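Local coordinates for 5'-tyrosyl-DNA phosphodiesterase (Caenorhabditis elegans, PDB 4FVA), which belongs to the endonuclease/exonuclease/phosphatase family of the DNase I-like clan and carries a bound magnesium ion, at residues E13-M17 with V43-I47; L224-T230 with I250-A256. Residues are numbered along the deposited sequence.

Contact 1: residues E13-M17 with V43-I47; sequences EVSVM and VNPDI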
loop_
_atom_site.group_PDB
_atom_site.type_symbol
_atom_site.label_atom_id
_atom_site.label_comp_id
_atom_site.label_asym_id
_atom_site.label_seq_id
_atom_site.Cartn_x
_atom_site.Cartn_y
_atom_site.Cartn_z
ATOM N N GLU A 13 -15.124 6.091 -10.408
ATOM C CA GLU A 13 -13.755 5.635 -10.542
ATOM C C GLU A 13 -12.944 6.098 -9.329
ATOM O O GLU A 13 -13.136 7.211 -8.838
ATOM C CB GLU A 13 -13.202 6.158 -11.869
ATOM C CG GLU A 13 -11.745 5.915 -12.162
ATOM C CD GLU A 13 -11.420 6.294 -13.597
ATOM O OE1 GLU A 13 -12.375 6.518 -14.375
ATOM O OE2 GLU A 13 -10.227 6.349 -13.956
ATOM N N VAL A 14 -12.094 5.218 -8.805
ATOM C CA VAL A 14 -11.220 5.577 -7.686
ATOM C C VAL A 14 -9.862 4.901 -7.863
ATOM O O VAL A 14 -9.796 3.714 -8.205
ATOM C CB VAL A 14 -11.834 5.225 -6.317
ATOM C CG1 VAL A 14 -12.145 3.744 -6.243
ATOM C CG2 VAL A 14 -10.879 5.609 -5.202
ATOM N N SER A 15 -8.783 5.663 -7.673
ATOM C CA SER A 15 -7.432 5.120 -7.821
ATOM C C SER A 15 -6.736 4.945 -6.469
ATOM O O SER A 15 -6.763 5.838 -5.610
ATOM C CB SER A 15 -6.580 5.999 -8.744
ATOM O OG SER A 15 -6.475 7.311 -8.228
ATOM N N VAL A 16 -6.101 3.792 -6.286
ATOM C CA VAL A 16 -5.402 3.514 -5.046
ATOM C C VAL A 16 -3.963 3.169 -5.374
ATOM O O VAL A 16 -3.693 2.301 -6.216
ATOM C CB VAL A 16 -6.033 2.355 -4.273
ATOM C CG1 VAL A 16 -5.287 2.151 -2.936
ATOM C CG2 VAL A 16 -7.522 2.613 -4.031
ATOM N N MET A 17 -3.048 3.871 -4.719
ATOM C CA MET A 17 -1.618 3.676 -4.906
ATOM C C MET A 17 -1.034 3.219 -3.577
ATOM O O MET A 17 -1.470 3.688 -2.520
ATOM C CB MET A 17 -0.963 4.987 -5.350
ATOM C CG MET A 17 0.556 4.908 -5.510
ATOM S SD MET A 17 1.131 6.405 -6.308
ATOM C CE MET A 17 2.879 6.334 -5.929
ATOM N N VAL A 43 1.099 11.201 -10.445
ATOM C CA VAL A 43 0.160 10.095 -10.577
ATOM C C VAL A 43 -1.189 10.537 -10.036
ATOM O O VAL A 43 -2.221 10.097 -10.523
ATOM C CB VAL A 43 0.648 8.838 -9.811
ATOM C CG1 VAL A 43 -0.411 7.747 -9.866
ATOM C CG2 VAL A 43 1.969 8.336 -10.399
ATOM N N ASN A 44 -1.164 11.375 -8.993
ATOM C CA ASN A 44 -2.378 11.977 -8.458
ATOM C C ASN A 44 -3.446 10.962 -8.062
ATOM O O ASN A 44 -4.589 11.073 -8.484
ATOM C CB ASN A 44 -2.944 12.984 -9.488
ATOM C CG ASN A 44 -3.885 14.018 -8.866
ATOM O OD1 ASN A 44 -3.799 14.334 -7.675
ATOM N ND2 ASN A 44 -4.786 14.559 -9.688
ATOM N N PRO A 45 -3.077 9.974 -7.230
ATOM C CA PRO A 45 -4.036 8.940 -6.823
ATOM C C PRO A 45 -5.076 9.511 -5.872
ATOM O O PRO A 45 -4.754 10.493 -5.179
ATOM C CB PRO A 45 -3.151 7.932 -6.082
ATOM C CG PRO A 45 -2.024 8.784 -5.513
ATOM C CD PRO A 45 -1.773 9.838 -6.549
ATOM N N ASP A 46 -6.286 8.938 -5.837
ATOM C CA ASP A 46 -7.297 9.403 -4.892
ATOM C C ASP A 46 -6.933 8.986 -3.484
ATOM O O ASP A 46 -7.194 9.706 -2.511
ATOM C CB ASP A 46 -8.674 8.830 -5.233
ATOM C CG ASP A 46 -9.168 9.277 -6.597
ATOM O OD1 ASP A 46 -9.183 10.499 -6.850
ATOM O OD2 ASP A 46 -9.533 8.407 -7.413
ATOM N N ILE A 47 -6.327 7.808 -3.388
ATOM C CA ILE A 47 -6.001 7.211 -2.103
ATOM C C ILE A 47 -4.577 6.680 -2.183
ATOM O O ILE A 47 -4.198 6.057 -3.172
ATOM C CB ILE A 47 -6.977 6.064 -1.760
ATOM C CG1 ILE A 47 -8.406 6.606 -1.611
ATOM C CG2 ILE A 47 -6.555 5.341 -0.479
ATOM C CD1 ILE A 47 -9.463 5.516 -1.659
HETATM O O HOH W 1 -3.922 7.244 -9.611
#
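E13, the first residue of the segment, keeps its carboxylate well away from 43-47; its side chain lies against T253 on the neighbouring strand 249-255. At V14, CG2 packs 3.8 Å from CD1 of I47 while V14 CA passes 3.3 Å from OD2 of D46. The densest polar knot sits at S15. Its amide donates to the D46 carboxylate (S15 N to D46 OD2, 2.9 Å), and its p rotamer brings the hydroxyl back to the other segment, where D46 N donates to S15 OG at 2.9 Å. The carbonyl S15 O takes the amide I47 N at 3.0 Å and, more weakly, D46 N at 3.1 Å. A water 2.9 Å from S15 OG extends the network with a weak 3.4 Å bond to V43 O. This is the return of a beta-alpha-beta unit: strand 13-20 leads into helix 29-43, N44 leaves the helical conformation with positive phi, and P45 and D46 turn the chain into strand 47-53, parallel to the first. The two strands pair from V16, bridged to I47 with CA atoms 4.8 Å apart. V16 CA makes a CA-H...O contact with I47 O at 3.4 Å, and V16 and I47 share the sheet face on which V16 meets F161 of strand 159-163. M17 carries the pairing on, its N donating to I47 O at 2.9 Å before its backbone goes on to bond with F49. Its extended side chain lies against the turn, M17 CB 3.7 Å from P45 CB and M17 SD 4.1 Å from V43 CG1.

Contact 2: residues L224-T230 with I250-A256; sequences LDKVKFT and INATFFA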
loop_
_atom_site.group_PDB
_atom_site.type_symbol
_atom_site.label_atom_id
_atom_site.label_comp_id
_atom_site.label_asym_id
_atom_site.label_seq_id
_atom_site.Cartn_x
_atom_site.Cartn_y
_atom_site.Cartn_z
ATOM N N LEU A 224 -17.435 -2.169 -7.549
ATOM C CA LEU A 224 -16.607 -1.864 -8.713
ATOM C C LEU A 224 -15.947 -3.152 -9.175
ATOM O O LEU A 224 -15.227 -3.805 -8.411
ATOM C CB LEU A 224 -15.560 -0.799 -8.367
ATOM C CG LEU A 224 -16.130 0.544 -7.897
ATOM C CD1 LEU A 224 -15.026 1.522 -7.497
ATOM C CD2 LEU A 224 -16.981 1.151 -9.010
ATOM N N ASP A 225 -16.199 -3.525 -10.427
ATOM C CA ASP A 225 -15.784 -4.837 -10.909
ATOM C C ASP A 225 -14.589 -4.829 -11.851
ATOM O O ASP A 225 -13.980 -5.875 -12.095
ATOM C CB ASP A 225 -16.967 -5.535 -11.576
ATOM C CG ASP A 225 -17.977 -4.550 -12.133
ATOM O OD1 ASP A 225 -17.726 -3.981 -13.216
ATOM O OD2 ASP A 225 -19.020 -4.333 -11.479
ATOM N N LYS A 226 -14.221 -3.655 -12.344
ATOM C CA LYS A 226 -13.077 -3.561 -13.243
ATOM C C LYS A 226 -11.915 -2.808 -12.594
ATOM O O LYS A 226 -12.118 -1.947 -11.724
ATOM C CB LYS A 226 -13.474 -2.913 -14.568
ATOM C CG LYS A 226 -14.419 -3.769 -15.404
ATOM C CD LYS A 226 -14.787 -3.057 -16.696
ATOM C CE LYS A 226 -15.827 -1.983 -16.467
ATOM N NZ LYS A 226 -16.805 -1.905 -17.587
ATOM N N VAL A 227 -10.699 -3.140 -13.018
ATOM C CA VAL A 227 -9.510 -2.542 -12.432
ATOM C C VAL A 227 -8.397 -2.413 -13.466
ATOM O O VAL A 227 -8.169 -3.321 -14.266
ATOM C CB VAL A 227 -9.027 -3.342 -11.184
ATOM C CG1 VAL A 227 -8.794 -4.791 -11.540
ATOM C CG2 VAL A 227 -7.758 -2.728 -10.582
ATOM N N LYS A 228 -7.721 -1.267 -13.460
ATOM C CA LYS A 228 -6.486 -1.111 -14.212
ATOM C C LYS A 228 -5.309 -1.034 -13.220
ATOM O O LYS A 228 -5.456 -0.485 -12.131
ATOM C CB LYS A 228 -6.568 0.149 -15.076
ATOM C CG LYS A 228 -7.387 -0.068 -16.350
ATOM C CD LYS A 228 -7.759 1.233 -17.040
ATOM C CE LYS A 228 -8.003 1.006 -18.530
ATOM N NZ LYS A 228 -8.610 2.202 -19.182
ATOM N N PHE A 229 -4.142 -1.542 -13.614
ATOM C CA PHE A 229 -3.016 -1.713 -12.690
ATOM C C PHE A 229 -1.700 -1.347 -13.373
ATOM O O PHE A 229 -1.394 -1.863 -14.451
ATOM C CB PHE A 229 -2.970 -3.165 -12.182
ATOM C CG PHE A 229 -1.978 -3.400 -11.045
ATOM C CD1 PHE A 229 -0.618 -3.524 -11.297
ATOM C CD2 PHE A 229 -2.428 -3.511 -9.736
ATOM C CE1 PHE A 229 0.289 -3.750 -10.252
ATOM C CE2 PHE A 229 -1.555 -3.732 -8.695
ATOM C CZ PHE A 229 -0.186 -3.847 -8.942
ATOM N N THR A 230 -0.949 -0.422 -12.773
ATOM C CA THR A 230 0.374 -0.039 -13.298
ATOM C C THR A 230 1.413 0.018 -12.185
ATOM O O THR A 230 1.069 0.005 -11.001
ATOM C CB THR A 230 0.361 1.339 -13.986
ATOM O OG1 THR A 230 0.117 2.354 -13.001
ATOM C CG2 THR A 230 -0.721 1.406 -15.067
ATOM N N ILE A 250 2.694 0.472 -6.512
ATOM C CA ILE A 250 1.596 -0.073 -7.288
ATOM C C ILE A 250 0.486 0.965 -7.350
ATOM O O ILE A 250 0.297 1.743 -6.414
ATOM C CB ILE A 250 1.078 -1.447 -6.778
ATOM C CG1 ILE A 250 0.546 -1.363 -5.352
ATOM C CG2 ILE A 250 2.186 -2.510 -6.874
ATOM C CD1 ILE A 250 -0.017 -2.699 -4.864
ATOM N N ASN A 251 -0.224 0.982 -8.469
ATOM C CA ASN A 251 -1.230 1.991 -8.740
ATOM C C ASN A 251 -2.450 1.343 -9.403
ATOM O O ASN A 251 -2.394 0.938 -10.562
ATOM C CB ASN A 251 -0.626 3.072 -9.640
ATOM C CG ASN A 251 -1.612 4.184 -9.959
ATOM O OD1 ASN A 251 -2.434 4.550 -9.131
ATOM N ND2 ASN A 251 -1.552 4.700 -11.183
ATOM N N ALA A 252 -3.541 1.202 -8.662
ATOM C CA ALA A 252 -4.707 0.515 -9.207
ATOM C C ALA A 252 -5.891 1.458 -9.318
ATOM O O ALA A 252 -6.234 2.171 -8.350
ATOM C CB ALA A 252 -5.061 -0.701 -8.350
ATOM N N THR A 253 -6.546 1.424 -10.472
ATOM C CA THR A 253 -7.726 2.256 -10.710
ATOM C C THR A 253 -8.944 1.357 -10.836
ATOM O O THR A 253 -9.011 0.503 -11.732
ATOM C CB THR A 253 -7.571 3.116 -11.982
ATOM O OG1 THR A 253 -6.411 3.952 -11.870
ATOM C CG2 THR A 253 -8.817 3.985 -12.204
ATOM N N PHE A 254 -9.911 1.566 -9.948
ATOM C CA PHE A 254 -11.087 0.716 -9.897
ATOM C C PHE A 254 -12.281 1.460 -10.487
ATOM O O PHE A 254 -12.485 2.653 -10.222
ATOM C CB PHE A 254 -11.378 0.276 -8.462
ATOM C CG PHE A 254 -10.207 -0.401 -7.779
ATOM C CD1 PHE A 254 -9.197 0.349 -7.195
ATOM C CD2 PHE A 254 -10.126 -1.787 -7.707
ATOM C CE1 PHE A 254 -8.127 -0.268 -6.555
ATOM C CE2 PHE A 254 -9.057 -2.410 -7.078
ATOM C CZ PHE A 254 -8.056 -1.647 -6.501
ATOM N N PHE A 255 -13.060 0.757 -11.303
ATOM C CA PHE A 255 -14.211 1.373 -11.956
ATOM C C PHE A 255 -15.304 0.361 -12.301
ATOM O O PHE A 255 -15.108 -0.858 -12.178
ATOM C CB PHE A 255 -13.781 2.169 -13.199
ATOM C CG PHE A 255 -13.066 1.348 -14.243
ATOM C CD1 PHE A 255 -11.751 0.956 -14.058
ATOM C CD2 PHE A 255 -13.714 0.964 -15.409
ATOM C CE1 PHE A 255 -11.085 0.200 -15.023
ATOM C CE2 PHE A 255 -13.061 0.205 -16.372
ATOM C CZ PHE A 255 -11.745 -0.176 -16.180
ATOM N N ALA A 256 -16.445 0.878 -12.746
ATOM C CA ALA A 256 -17.601 0.047 -13.050
ATOM C C ALA A 256 -17.714 -0.185 -14.551
ATOM O O ALA A 256 -17.908 -1.314 -14.994
ATOM C CB ALA A 256 -18.874 0.701 -12.515
#
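Strands 226-230 and 250-255 run antiparallel, their axes 4.5 Å apart at closest and their directions 162° apart. K226-F255, K228-T253 and T230-N251 are the hydrogen-bonded pairs, each closed by two backbone bonds: K226 N to F255 O and F255 N to K226 O are both 2.9 Å, for instance. V227-F254 and F229-A252 are the non-hydrogen-bonded pairs between them. The register slips at the start, where two residues, D225 and K226, stand opposite the single F255 in a classic beta bulge. Strand 226-232 is an outermost strand of the six-stranded sheet, one of the two packed in the four-layered DNase I-like fold, and 249-255 joins it to strand 13-20. On the inward side, V227 CG2 sits over the F254 ring, 4.1 Å from its centroid, and F229 CZ reaches I250 CG2 at 3.4 Å; A183 of helix 183-186 covers V227, F229 and F254. The other side carries K226, whose CB makes a CH-pi contact over the F255 ring, 3.7 Å from the centroid.

Overall arrangement
Both contacts belong to one six-stranded sheet, with centres about 9 Å apart. Strand 13-20 lies between 47-53 and 249-255, so V14 and V16 bond through their backbones to F254 and A252 while the other edge of their strand meets the turn 43-47 and pairs from I47 on. Contact 1 marks a parallel junction inside the sheet, where pairing is only beginning and a serine-aspartate network ties the turn to the strand. Contact 2 is a continuous antiparallel ladder with a classic bulge at its start, at the sheet's border, and buries about twice the area, 785 against 401 Å². Each is partly buried: V14, V16 and F254 converge on F161 of the second sheet, whereas K226 and K228 are exposed.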